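Local atomic coordinates of competence damage-inducible protein A (Klebsiella pneumoniae subsp. pneumoniae MGH 78578, PDB entry 5V01), a protein that is of unknown function but belongs to the CinA family, some members of which deamidate nicotinamide mononucleotide; whether it shares this activity is not established. Residues A25-G30 against T54-D59; W31-A36 against A46-Q51; S38-N43 against A155-Y160; S97-L102 against D106-V111; G127-A132 against E151-K156. All blocks are in the same frame, centred on the assembly; numbering follows the deposited sequence.

Interaction 1: residues A25-G30 against T54-D59; sequences ALIARG and TAAFYD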
# COMPACT_ATOMS: atom_id res chain seq x y z
N ALA A 25 4.99 0.24 -20.91
CA ALA A 25 6.28 0.91 -21.06
C ALA A 25 7.34 0.29 -20.15
O ALA A 25 8.47 0.08 -20.57
CB ALA A 25 6.12 2.39 -20.78
N LEU A 26 6.95 -0.02 -18.90
CA LEU A 26 7.87 -0.70 -18.00
C LEU A 26 8.27 -2.08 -18.52
O LEU A 26 9.45 -2.42 -18.53
CB LEU A 26 7.28 -0.84 -16.60
CG LEU A 26 7.13 0.47 -15.81
CD1 LEU A 26 6.25 0.20 -14.60
CD2 LEU A 26 8.48 1.03 -15.38
N ILE A 27 7.28 -2.86 -18.95
CA ILE A 27 7.52 -4.22 -19.45
C ILE A 27 8.39 -4.19 -20.70
O ILE A 27 9.32 -4.99 -20.82
CB ILE A 27 6.19 -4.98 -19.68
CG1 ILE A 27 5.52 -5.26 -18.33
CG2 ILE A 27 6.41 -6.29 -20.41
CD1 ILE A 27 4.07 -5.64 -18.46
N ALA A 28 8.15 -3.22 -21.59
CA ALA A 28 8.94 -3.07 -22.81
C ALA A 28 10.43 -2.83 -22.53
O ALA A 28 11.28 -3.25 -23.32
CB ALA A 28 8.38 -1.97 -23.70
N ARG A 29 10.72 -2.17 -21.39
CA ARG A 29 12.11 -1.85 -21.04
C ARG A 29 12.74 -2.81 -20.04
O ARG A 29 13.92 -2.72 -19.78
CB ARG A 29 12.18 -0.43 -20.48
CG ARG A 29 11.87 0.58 -21.55
CD ARG A 29 11.66 1.96 -21.00
NE ARG A 29 11.43 2.91 -22.08
CZ ARG A 29 10.30 2.99 -22.80
NH1 ARG A 29 9.25 2.19 -22.58
NH2 ARG A 29 10.23 3.90 -23.75
N GLY A 30 11.94 -3.71 -19.47
CA GLY A 30 12.38 -4.62 -18.44
C GLY A 30 12.66 -3.88 -17.15
O GLY A 30 13.54 -4.27 -16.40
N THR A 54 0.55 -7.20 -13.09
CA THR A 54 1.32 -6.49 -12.06
C THR A 54 2.72 -7.07 -11.83
O THR A 54 3.70 -6.35 -11.82
CB THR A 54 0.57 -6.53 -10.73
OG1 THR A 54 -0.72 -5.98 -10.91
CG2 THR A 54 1.30 -5.72 -9.68
N ALA A 55 2.80 -8.38 -11.67
CA ALA A 55 4.05 -9.02 -11.29
C ALA A 55 5.15 -8.84 -12.33
O ALA A 55 6.32 -8.97 -12.01
CB ALA A 55 3.82 -10.49 -11.03
N ALA A 56 4.77 -8.53 -13.57
CA ALA A 56 5.74 -8.28 -14.64
C ALA A 56 6.49 -6.95 -14.48
O ALA A 56 7.50 -6.73 -15.16
CB ALA A 56 5.04 -8.32 -15.99
N PHE A 57 5.99 -6.06 -13.61
CA PHE A 57 6.64 -4.75 -13.43
C PHE A 57 6.67 -4.17 -12.02
O PHE A 57 7.25 -3.12 -11.81
CB PHE A 57 6.02 -3.71 -14.37
CG PHE A 57 4.58 -3.42 -14.07
CD1 PHE A 57 4.21 -2.44 -13.16
CD2 PHE A 57 3.58 -4.19 -14.66
CE1 PHE A 57 2.87 -2.21 -12.89
CE2 PHE A 57 2.25 -3.95 -14.39
CZ PHE A 57 1.89 -2.98 -13.49
N TYR A 58 6.04 -4.83 -11.05
CA TYR A 58 5.86 -4.24 -9.71
C TYR A 58 5.71 -5.34 -8.70
O TYR A 58 4.97 -6.32 -8.93
CB TYR A 58 4.57 -3.41 -9.69
CG TYR A 58 4.22 -2.75 -8.35
CD1 TYR A 58 3.42 -3.37 -7.42
CD2 TYR A 58 4.67 -1.48 -8.07
CE1 TYR A 58 3.10 -2.76 -6.22
CE2 TYR A 58 4.36 -0.85 -6.90
CZ TYR A 58 3.58 -1.49 -5.96
OH TYR A 58 3.23 -0.84 -4.80
N ASP A 59 6.38 -5.20 -7.57
CA ASP A 59 6.04 -6.11 -6.49
C ASP A 59 6.09 -5.58 -5.08
O ASP A 59 5.57 -6.27 -4.24
CB ASP A 59 6.85 -7.39 -6.59
CG ASP A 59 8.32 -7.14 -6.57
OD1 ASP A 59 8.76 -6.39 -5.71
OD2 ASP A 59 9.04 -7.72 -7.42
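Leu26 and Ile27, on the last turn of helix 15-29, meet Ala56 and Phe57, which lead into strand 58-64. At Leu26 the side chain crosses that of Phe57 at about a right angle. Its CD1 methyl lies 3.6 Å from Phe57 CD1, and farther back the two CB atoms, Leu26 CB and Phe57 CB, are 3.8 Å apart, so the leucine meets both the root of the phenylalanine and its ring. Ile27 comes next: its CB is directed past the other segment, but CG1, anti to the carbonyl carbon (chi1 -69°), carries CD1 back to it. There CD1 touches Ala56 CB at 3.8 Å and, less closely, Phe57 CD2 at 4.1 Å. The two branched residues thus reach opposite ortho carbons of one ring, both approaching obliquely.

The pairing fastens the end of the first helix to the segment that enters an outermost strand of the mixed sheet in this CinA-family domain. One face of the ring receives Thr54 O, 3.6 Å above the plane and offset toward the rim, while Leu48 of helix 43-50 also touches Phe57.

Beyond Ile27, Arg29 folds back along its own helix, where NH1 donates to Ala25 O at 3.0 Å. Arg29 N reaches this oxygen from the opposite face of the carbonyl plane. Gly30, with positive phi (70°), closes the helix in a Schellman motif and turns the chain toward Trp31.

Interaction 2: residues W31-A36 against A46-Q51; sequences WRLTTA and AALCAQ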
# COMPACT_ATOMS: atom_id res chain seq x y z
N TRP A 31 11.88 -2.81 -16.90
CA TRP A 31 12.03 -2.02 -15.67
C TRP A 31 10.97 -2.36 -14.64
O TRP A 31 9.85 -2.72 -14.99
CB TRP A 31 11.98 -0.52 -15.96
CG TRP A 31 13.13 -0.00 -16.80
CD1 TRP A 31 14.27 -0.64 -17.10
CD2 TRP A 31 13.19 1.28 -17.44
NE1 TRP A 31 15.06 0.16 -17.91
CE2 TRP A 31 14.42 1.35 -18.11
CE3 TRP A 31 12.33 2.38 -17.48
CZ2 TRP A 31 14.81 2.48 -18.84
CZ3 TRP A 31 12.72 3.50 -18.21
CH2 TRP A 31 13.95 3.54 -18.87
N ARG A 32 11.33 -2.19 -13.38
CA ARG A 32 10.45 -2.46 -12.27
C ARG A 32 10.27 -1.21 -11.43
O ARG A 32 11.22 -0.44 -11.22
CB ARG A 32 10.98 -3.62 -11.42
CG ARG A 32 11.07 -4.89 -12.22
CD ARG A 32 11.40 -6.09 -11.37
NE ARG A 32 10.26 -6.51 -10.57
CZ ARG A 32 9.20 -7.19 -11.01
NH1 ARG A 32 9.09 -7.56 -12.30
NH2 ARG A 32 8.24 -7.53 -10.16
N LEU A 33 9.05 -1.03 -10.98
CA LEU A 33 8.59 0.14 -10.24
C LEU A 33 8.30 -0.26 -8.79
O LEU A 33 7.82 -1.37 -8.54
CB LEU A 33 7.29 0.62 -10.89
CG LEU A 33 6.53 1.77 -10.25
CD1 LEU A 33 7.33 3.08 -10.27
CD2 LEU A 33 5.19 1.94 -10.98
N THR A 34 8.50 0.67 -7.86
CA THR A 34 8.13 0.51 -6.45
C THR A 34 7.57 1.84 -5.96
O THR A 34 7.81 2.89 -6.56
CB THR A 34 9.32 0.06 -5.61
OG1 THR A 34 8.90 -0.28 -4.32
CG2 THR A 34 10.38 1.10 -5.51
N THR A 35 6.79 1.78 -4.88
CA THR A 35 6.09 2.96 -4.38
C THR A 35 6.16 3.09 -2.88
O THR A 35 6.12 2.09 -2.14
CB THR A 35 4.61 2.97 -4.80
OG1 THR A 35 3.94 1.80 -4.30
CG2 THR A 35 4.45 3.08 -6.28
N ALA A 36 6.20 4.35 -2.42
CA ALA A 36 6.11 4.68 -0.99
C ALA A 36 5.09 5.80 -0.84
O ALA A 36 5.20 6.84 -1.48
CB ALA A 36 7.46 5.12 -0.43
N ALA A 46 -2.53 0.34 -5.10
CA ALA A 46 -3.76 -0.37 -5.47
C ALA A 46 -4.04 -0.22 -6.97
O ALA A 46 -4.47 -1.16 -7.62
CB ALA A 46 -4.94 0.11 -4.65
N ALA A 47 -3.76 0.96 -7.52
CA ALA A 47 -3.90 1.15 -8.95
C ALA A 47 -2.98 0.22 -9.73
O ALA A 47 -3.37 -0.41 -10.73
CB ALA A 47 -3.65 2.60 -9.32
N LEU A 48 -1.73 0.17 -9.29
CA LEU A 48 -0.74 -0.67 -9.96
C LEU A 48 -1.03 -2.17 -9.85
O LEU A 48 -0.71 -2.96 -10.76
CB LEU A 48 0.67 -0.34 -9.45
CG LEU A 48 1.09 1.09 -9.79
CD1 LEU A 48 2.18 1.59 -8.83
CD2 LEU A 48 1.50 1.24 -11.24
N CYS A 49 -1.61 -2.58 -8.72
CA CYS A 49 -1.99 -3.97 -8.50
C CYS A 49 -3.31 -4.35 -9.17
O CYS A 49 -3.56 -5.52 -9.40
CB CYS A 49 -2.00 -4.30 -7.02
SG CYS A 49 -0.36 -4.24 -6.26
N ALA A 50 -4.15 -3.37 -9.47
CA ALA A 50 -5.39 -3.65 -10.20
C ALA A 50 -5.04 -3.95 -11.65
O ALA A 50 -5.72 -4.69 -12.29
CB ALA A 50 -6.35 -2.50 -10.11
N GLN A 51 -3.96 -3.37 -12.14
CA GLN A 51 -3.47 -3.63 -13.50
C GLN A 51 -3.13 -5.13 -13.70
O GLN A 51 -2.54 -5.73 -12.82
CB GLN A 51 -2.19 -2.78 -13.68
CG GLN A 51 -1.52 -2.78 -15.01
CD GLN A 51 -2.45 -2.47 -16.14
OE1 GLN A 51 -3.29 -1.56 -16.06
NE2 GLN A 51 -2.34 -3.27 -17.21
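Strand 33-37 and helix 43-50 face each other across a side-chain layer: even the nearest alpha carbons, Leu33 CA and Leu48 CA, are 9.4 Å apart. Leu33 and Thr35, two positions apart on the strand, direct their CB atoms to the helix, whereas Thr34 between them is directed away. Leu48 alone answers from the helical side. Its CD1 methyl bridges the pair, touching Leu33 CD2 at 3.7 Å and Thr35 CG2 also at 3.7 Å, while Leu48 CD2 lies 3.8 Å from Leu33 CD2. The two leucines cross at about a right angle, and a single Leu33 methyl meets both branches of Leu48.

This is the packing of a beta-alpha-beta crossover, in which helix 43-50 connects the neighbouring parallel strands 33-37 and 58-64 and packs on part of one face of the sheet.

Thr35 and Leu48 approach tip to tip. The threonine methyl, anti to the carbonyl carbon, projects to the leucine, while OG1 stands between the backbone N and the carbonyl carbon (chi1 59°) and hydrogen-bonds to Tyr58 OH on the adjacent strand. Its apolar branch therefore serves the helix and its polar branch the next strand, a division that probably restrains rotation about CA-CB. Leu33 also touches Ile107 and Ile109 of strand 107-113. At the helix end, Leu48 O accepts a hydrogen bond from Thr54 OG1.

Interaction 3: residues S38-N43 against A155-Y160; sequences SCTGGN and AKAVRY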
# COMPACT_ATOMS: atom_id res chain seq x y z
N SER A 38 2.15 8.00 1.82
CA SER A 38 1.69 8.42 3.13
C SER A 38 0.20 8.78 3.00
O SER A 38 -0.65 7.89 3.09
CB SER A 38 2.61 9.52 3.64
OG SER A 38 2.26 9.94 4.94
N CYS A 39 -0.11 10.03 2.67
CA CYS A 39 -1.50 10.50 2.57
C CYS A 39 -2.35 9.73 1.57
O CYS A 39 -3.56 9.58 1.78
CB CYS A 39 -1.57 12.00 2.24
SG CYS A 39 -0.89 12.48 0.63
N THR A 40 -1.75 9.24 0.48
CA THR A 40 -2.52 8.50 -0.51
C THR A 40 -2.88 7.07 -0.06
O THR A 40 -3.67 6.40 -0.74
CB THR A 40 -1.87 8.50 -1.92
OG1 THR A 40 -0.56 7.96 -1.87
CG2 THR A 40 -1.83 9.90 -2.53
N GLY A 41 -2.28 6.61 1.04
CA GLY A 41 -2.86 5.51 1.80
C GLY A 41 -2.73 4.11 1.25
O GLY A 41 -3.29 3.18 1.83
N GLY A 42 -2.00 3.94 0.13
CA GLY A 42 -1.98 2.66 -0.57
C GLY A 42 -2.78 2.66 -1.86
O GLY A 42 -2.77 1.68 -2.58
N ASN A 43 -3.47 3.77 -2.16
CA ASN A 43 -4.23 3.85 -3.42
C ASN A 43 -3.36 3.86 -4.66
O ASN A 43 -3.78 3.43 -5.73
CB ASN A 43 -5.16 5.06 -3.40
CG ASN A 43 -6.32 4.88 -2.47
OD1 ASN A 43 -7.16 4.04 -2.73
ND2 ASN A 43 -6.33 5.61 -1.36
N ALA A 155 -7.31 10.87 -4.92
CA ALA A 155 -7.52 10.32 -6.26
C ALA A 155 -6.73 11.16 -7.30
O ALA A 155 -6.09 10.61 -8.19
CB ALA A 155 -9.00 10.28 -6.61
N LYS A 156 -6.78 12.48 -7.14
CA LYS A 156 -6.02 13.37 -8.04
C LYS A 156 -4.51 13.14 -7.95
O LYS A 156 -3.80 13.18 -8.95
CB LYS A 156 -6.33 14.82 -7.73
CG LYS A 156 -7.72 15.26 -8.20
CD LYS A 156 -8.01 16.68 -7.75
CE LYS A 156 -9.31 17.21 -8.34
NZ LYS A 156 -9.60 18.58 -7.87
N ALA A 157 -4.03 12.92 -6.73
CA ALA A 157 -2.60 12.73 -6.52
C ALA A 157 -2.12 11.42 -7.12
O ALA A 157 -1.08 11.35 -7.74
CB ALA A 157 -2.28 12.78 -5.04
N VAL A 158 -2.91 10.36 -6.95
CA VAL A 158 -2.58 9.08 -7.57
C VAL A 158 -2.54 9.22 -9.10
O VAL A 158 -1.60 8.76 -9.75
CB VAL A 158 -3.61 7.99 -7.15
CG1 VAL A 158 -3.45 6.74 -8.02
CG2 VAL A 158 -3.44 7.65 -5.66
N ARG A 159 -3.56 9.86 -9.67
CA ARG A 159 -3.63 10.05 -11.12
C ARG A 159 -2.42 10.88 -11.61
O ARG A 159 -1.80 10.55 -12.62
CB ARG A 159 -4.94 10.73 -11.49
CG ARG A 159 -5.53 10.37 -12.85
CD ARG A 159 -6.86 11.10 -13.00
NE ARG A 159 -6.70 12.52 -12.73
CZ ARG A 159 -7.66 13.34 -12.30
NH1 ARG A 159 -8.89 12.88 -12.10
NH2 ARG A 159 -7.39 14.62 -12.09
N TYR A 160 -2.08 11.93 -10.87
CA TYR A 160 -0.95 12.79 -11.26
C TYR A 160 0.36 12.00 -11.23
O TYR A 160 1.19 12.10 -12.13
CB TYR A 160 -0.85 14.01 -10.34
CG TYR A 160 0.22 14.97 -10.77
CD1 TYR A 160 -0.01 15.82 -11.83
CD2 TYR A 160 1.48 14.98 -10.17
CE1 TYR A 160 0.96 16.68 -12.27
CE2 TYR A 160 2.45 15.84 -10.62
CZ TYR A 160 2.18 16.68 -11.67
OH TYR A 160 3.13 17.55 -12.15
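Ala157 and Val158 of helix 150-169 pack against Thr40 and Asn43, in the tight connection between the first strand and the helix of the beta-alpha-beta unit 33-37, 43-50 and 58-64. Along the long helix the contact begins at Ala157, whose CB meets the Thr40 methyl CG2 at 3.8 Å. Phe131 of strand 128-135 touches the same alanine, which thus lies between the sheet and the connecting loop. Val158 follows and engages both loop residues. Its CG2 branch, anti to the carbonyl carbon, approaches Asn43 CB at 3.8 Å and Thr40 CB at 4.1 Å, and CG1 lies 4.0 Å from Asn43 O. Farther on, Tyr160 turns to the sheet and meets Phe131 edge-to-face.

The loop facing these residues is built from two beta turns, type I from Ser38 to Gly41 and type I' from Thr40 to Asn43. Gly41 and Gly42 take the positive phi values that the second turn needs, and Gly42 occupies the N-cap of helix 43-50. Thr40 presents its methyl to the long helix while its hydroxyl hydrogen-bonds to Glu37 OE1, a partner that probably helps orient the residue.

The second turn is tied twice at one oxygen. Asn43 N donates to Thr40 O at 3.0 Å, and Asn43 ND2 reaches that same oxygen from the opposite face of the carbonyl plane, at 2.8 Å with an N-H...O angle of 141°.

Interaction 4: residues S97-L102 against D106-V111; sequences SGILAL and DIAIAV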
# COMPACT_ATOMS: atom_id res chain seq x y z
N SER A 97 14.37 7.19 -2.13
CA SER A 97 15.62 6.45 -2.03
C SER A 97 15.48 5.20 -1.16
O SER A 97 16.02 4.13 -1.51
CB SER A 97 16.73 7.35 -1.47
OG SER A 97 16.98 8.42 -2.33
N GLY A 98 14.77 5.34 -0.04
CA GLY A 98 14.60 4.22 0.85
C GLY A 98 13.84 3.08 0.22
O GLY A 98 14.23 1.92 0.35
N ILE A 99 12.76 3.40 -0.50
CA ILE A 99 11.98 2.33 -1.14
C ILE A 99 12.67 1.76 -2.37
O ILE A 99 12.60 0.54 -2.61
CB ILE A 99 10.53 2.79 -1.40
CG1 ILE A 99 9.61 1.59 -1.71
CG2 ILE A 99 10.43 3.81 -2.53
CD1 ILE A 99 9.56 0.49 -0.67
N LEU A 100 13.41 2.60 -3.11
CA LEU A 100 14.17 2.08 -4.24
C LEU A 100 15.15 1.00 -3.74
O LEU A 100 15.25 -0.06 -4.36
CB LEU A 100 14.94 3.20 -4.95
CG LEU A 100 15.56 2.86 -6.30
CD1 LEU A 100 14.50 2.88 -7.38
CD2 LEU A 100 16.67 3.84 -6.63
N ALA A 101 15.85 1.29 -2.64
CA ALA A 101 16.82 0.37 -2.05
C ALA A 101 16.14 -0.90 -1.53
O ALA A 101 16.62 -2.01 -1.79
CB ALA A 101 17.60 1.04 -0.94
N LEU A 102 15.05 -0.76 -0.78
CA LEU A 102 14.36 -1.91 -0.23
C LEU A 102 13.87 -2.85 -1.32
O LEU A 102 14.05 -4.07 -1.22
CB LEU A 102 13.21 -1.45 0.65
CG LEU A 102 12.32 -2.52 1.30
CD1 LEU A 102 13.11 -3.43 2.24
CD2 LEU A 102 11.17 -1.92 2.09
N ASP A 106 14.01 -0.29 -10.31
CA ASP A 106 14.60 0.71 -11.20
C ASP A 106 14.02 2.11 -10.98
O ASP A 106 14.73 3.12 -11.16
CB ASP A 106 14.37 0.29 -12.65
CG ASP A 106 14.95 -1.06 -12.95
OD1 ASP A 106 16.18 -1.12 -13.10
OD2 ASP A 106 14.18 -2.06 -13.07
N ILE A 107 12.73 2.17 -10.66
CA ILE A 107 12.02 3.42 -10.48
C ILE A 107 11.24 3.38 -9.18
O ILE A 107 10.57 2.39 -8.90
CB ILE A 107 11.06 3.72 -11.64
CG1 ILE A 107 11.84 3.83 -12.97
CG2 ILE A 107 10.26 5.00 -11.39
CD1 ILE A 107 11.03 3.54 -14.20
N ALA A 108 11.31 4.46 -8.41
CA ALA A 108 10.54 4.62 -7.17
C ALA A 108 9.73 5.91 -7.26
O ALA A 108 10.23 6.95 -7.70
CB ALA A 108 11.45 4.65 -5.94
N ILE A 109 8.48 5.84 -6.86
CA ILE A 109 7.65 7.02 -6.63
C ILE A 109 7.38 7.13 -5.16
O ILE A 109 6.97 6.14 -4.53
CB ILE A 109 6.33 6.97 -7.40
CG1 ILE A 109 6.61 6.86 -8.90
CG2 ILE A 109 5.49 8.18 -7.07
CD1 ILE A 109 5.39 6.66 -9.76
N ALA A 110 7.61 8.33 -4.62
CA ALA A 110 7.15 8.68 -3.27
C ALA A 110 6.18 9.84 -3.34
O ALA A 110 6.38 10.75 -4.13
CB ALA A 110 8.32 9.02 -2.35
N VAL A 111 5.16 9.80 -2.50
CA VAL A 111 4.12 10.82 -2.44
C VAL A 111 3.88 11.13 -0.97
O VAL A 111 3.65 10.24 -0.18
CB VAL A 111 2.81 10.33 -3.09
CG1 VAL A 111 1.78 11.45 -3.11
CG2 VAL A 111 3.05 9.81 -4.50
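Ala108 CB sits between two residues of helix 89-103: Ile99 CG2 lies 3.7 Å from it and Leu100 CD1 3.8 Å. The small alanine side chain lets both branched residues come down close to the strand. Leu100 also extends over backbone, its CD1 lying 3.7 Å from Ala108 N and 3.7 Å from Asp106 C, so one methyl spans the start of the strand. Its CB bond does not aim at the strand; the terminal branch is brought nearer by CG standing anti to the backbone N (chi1 -168°). Ile99 does the reverse, starting toward Ala108 with its end leading away.

Behind these contacts, Asp106 holds the incoming chain in place. OD2 accepts from Arg32 N, and OD1 forms a salt bridge with Arg136.

The helix segment and strand 107-111 run roughly antiparallel, at 142°, with axes 7.6 Å apart, as expected of a helix that turns back through a short connection into the next strand. Ile99 also touches Thr34 and Ala36 of strand 33-37, while Leu100 touches Asn134 of strand 128-135. Thus helix 89-103 spans three adjacent strands, and on the other face of the sheet Ile107 and Ile109 meet Leu165 of helix 150-169.

Interaction 5: residues G127-A132 against E151-K156; sequences GTVWFA and ETVVAK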
# COMPACT_ATOMS: atom_id res chain seq x y z
N GLY A 127 -4.34 20.04 0.72
CA GLY A 127 -4.27 19.82 -0.71
C GLY A 127 -2.86 19.85 -1.27
O GLY A 127 -2.65 19.48 -2.43
N THR A 128 -1.89 20.28 -0.47
CA THR A 128 -0.50 20.33 -0.90
C THR A 128 0.11 18.93 -0.87
O THR A 128 0.08 18.27 0.16
CB THR A 128 0.34 21.22 0.02
OG1 THR A 128 -0.24 22.53 0.11
CG2 THR A 128 1.78 21.32 -0.51
N VAL A 129 0.67 18.51 -2.00
CA VAL A 129 1.24 17.17 -2.13
C VAL A 129 2.58 17.26 -2.85
O VAL A 129 2.67 17.89 -3.92
CB VAL A 129 0.30 16.21 -2.90
CG1 VAL A 129 0.91 14.80 -2.93
CG2 VAL A 129 -1.10 16.18 -2.29
N TRP A 130 3.61 16.66 -2.25
CA TRP A 130 4.92 16.50 -2.85
C TRP A 130 5.08 15.12 -3.48
O TRP A 130 4.63 14.11 -2.92
CB TRP A 130 6.04 16.72 -1.82
CG TRP A 130 6.42 18.16 -1.62
CD1 TRP A 130 6.00 19.00 -0.61
CD2 TRP A 130 7.32 18.92 -2.42
NE1 TRP A 130 6.57 20.24 -0.76
CE2 TRP A 130 7.40 20.22 -1.85
CE3 TRP A 130 8.08 18.63 -3.56
CZ2 TRP A 130 8.20 21.23 -2.39
CZ3 TRP A 130 8.87 19.65 -4.10
CH2 TRP A 130 8.93 20.93 -3.51
N PHE A 131 5.74 15.10 -4.63
CA PHE A 131 6.02 13.91 -5.40
C PHE A 131 7.50 13.81 -5.66
O PHE A 131 8.14 14.85 -5.91
CB PHE A 131 5.33 14.01 -6.78
CG PHE A 131 3.83 14.08 -6.71
CD1 PHE A 131 3.19 15.28 -6.47
CD2 PHE A 131 3.06 12.92 -6.84
CE1 PHE A 131 1.82 15.34 -6.37
CE2 PHE A 131 1.68 12.98 -6.75
CZ PHE A 131 1.05 14.18 -6.53
N ALA A 132 8.02 12.58 -5.66
CA ALA A 132 9.36 12.27 -6.16
C ALA A 132 9.30 11.10 -7.11
O ALA A 132 8.61 10.10 -6.81
CB ALA A 132 10.30 11.95 -5.03
N GLU A 151 -10.74 12.60 -0.08
CA GLU A 151 -10.90 11.51 -1.05
C GLU A 151 -10.53 11.97 -2.45
O GLU A 151 -9.85 11.27 -3.17
CB GLU A 151 -12.35 10.99 -1.03
CG GLU A 151 -12.64 9.85 -2.00
CD GLU A 151 -14.09 9.37 -1.94
OE1 GLU A 151 -14.87 9.86 -1.09
OE2 GLU A 151 -14.45 8.50 -2.76
N THR A 152 -10.98 13.18 -2.81
CA THR A 152 -10.69 13.78 -4.12
C THR A 152 -9.20 14.10 -4.30
O THR A 152 -8.60 13.78 -5.35
CB THR A 152 -11.56 15.05 -4.32
OG1 THR A 152 -12.94 14.66 -4.33
CG2 THR A 152 -11.21 15.77 -5.59
N VAL A 153 -8.60 14.71 -3.29
CA VAL A 153 -7.17 15.02 -3.33
C VAL A 153 -6.37 13.72 -3.53
O VAL A 153 -5.45 13.67 -4.36
CB VAL A 153 -6.66 15.80 -2.07
CG1 VAL A 153 -5.15 15.89 -2.05
CG2 VAL A 153 -7.27 17.19 -2.02
N VAL A 154 -6.71 12.68 -2.78
CA VAL A 154 -6.00 11.41 -2.93
C VAL A 154 -6.10 10.88 -4.36
O VAL A 154 -5.11 10.46 -4.95
CB VAL A 154 -6.49 10.39 -1.87
CG1 VAL A 154 -6.03 8.98 -2.19
CG2 VAL A 154 -6.05 10.80 -0.47
N ALA A 155 -7.31 10.87 -4.92
CA ALA A 155 -7.52 10.32 -6.26
C ALA A 155 -6.73 11.16 -7.30
O ALA A 155 -6.09 10.61 -8.19
CB ALA A 155 -9.00 10.28 -6.61
N LYS A 156 -6.78 12.48 -7.14
CA LYS A 156 -6.02 13.37 -8.04
C LYS A 156 -4.51 13.14 -7.95
O LYS A 156 -3.80 13.18 -8.95
CB LYS A 156 -6.33 14.82 -7.73
CG LYS A 156 -7.72 15.26 -8.20
CD LYS A 156 -8.01 16.68 -7.75
CE LYS A 156 -9.31 17.21 -8.34
NZ LYS A 156 -9.60 18.58 -7.87
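Val153 on helix 150-169 reaches Gly127 and Val129 with different branches. Its CG1 methyl stands anti to the backbone N (chi1 170°) and meets Val129 CG2 at 4.1 Å. The other branch, CG2, anti to the carbonyl carbon, lies over Gly127, 4.2 Å from Gly127 CA. One torsion thus splits the isopropyl group between the strand and the bend that precedes it.

Val129 has nearly the same rotamer (chi1 -177°), with CG1 anti to its backbone N, but here CG2 does the touching. The two valines slide past each other in opposite directions, so that one branch of each makes the contact. At these separations the packing is light, and 104 Å² in total is buried between the segments. Gly127 lets the chain pass close beneath the valine: its alpha carbon approaches Val153 CA to 6.2 Å. At its phi of 100° a CB would be pressed against the carbonyl O of the preceding residue, so the lack of a side chain suits the bend just before strand 128-135 begins.

Of the flanking residues, Thr128 has its CB directed away from the helix, and its OG1 hydrogen-bonds to Pro125 O. Phe131 has its CB directed to the helix but passes Val153 by; its side chain touches Met144 of strand 138-145.

This is plain helix-on-sheet packing. Strand 128-135 runs antiparallel to both its neighbours, 107-113 and 138-145. Val129 touches Val111 of the former and Phe146 in the loop beyond the latter, while helix 150-169 lies over that face and helix 89-103 meets Trp130 and Ala132 on the opposite one.

From the N terminus, interaction 1 closes the first loop, bringing the end of helix 15-29 to the entry of strand 58-64. Interaction 2 lies wholly within that loop and packs the crossover helix on strand 33-37; the Asp59-Arg32 salt bridge joins the two. Interaction 3 opens at 38-43 and closes at 155-160, so it crosses interactions 1 and 2 and encloses interaction 4, a short helix-to-strand return. Interaction 5 follows interaction 4 in series and ends, like interaction 3, on helix 150-169, sharing Ala155 and Lys156. Interactions 1, 2, 4 and 5 all reach the central sheet.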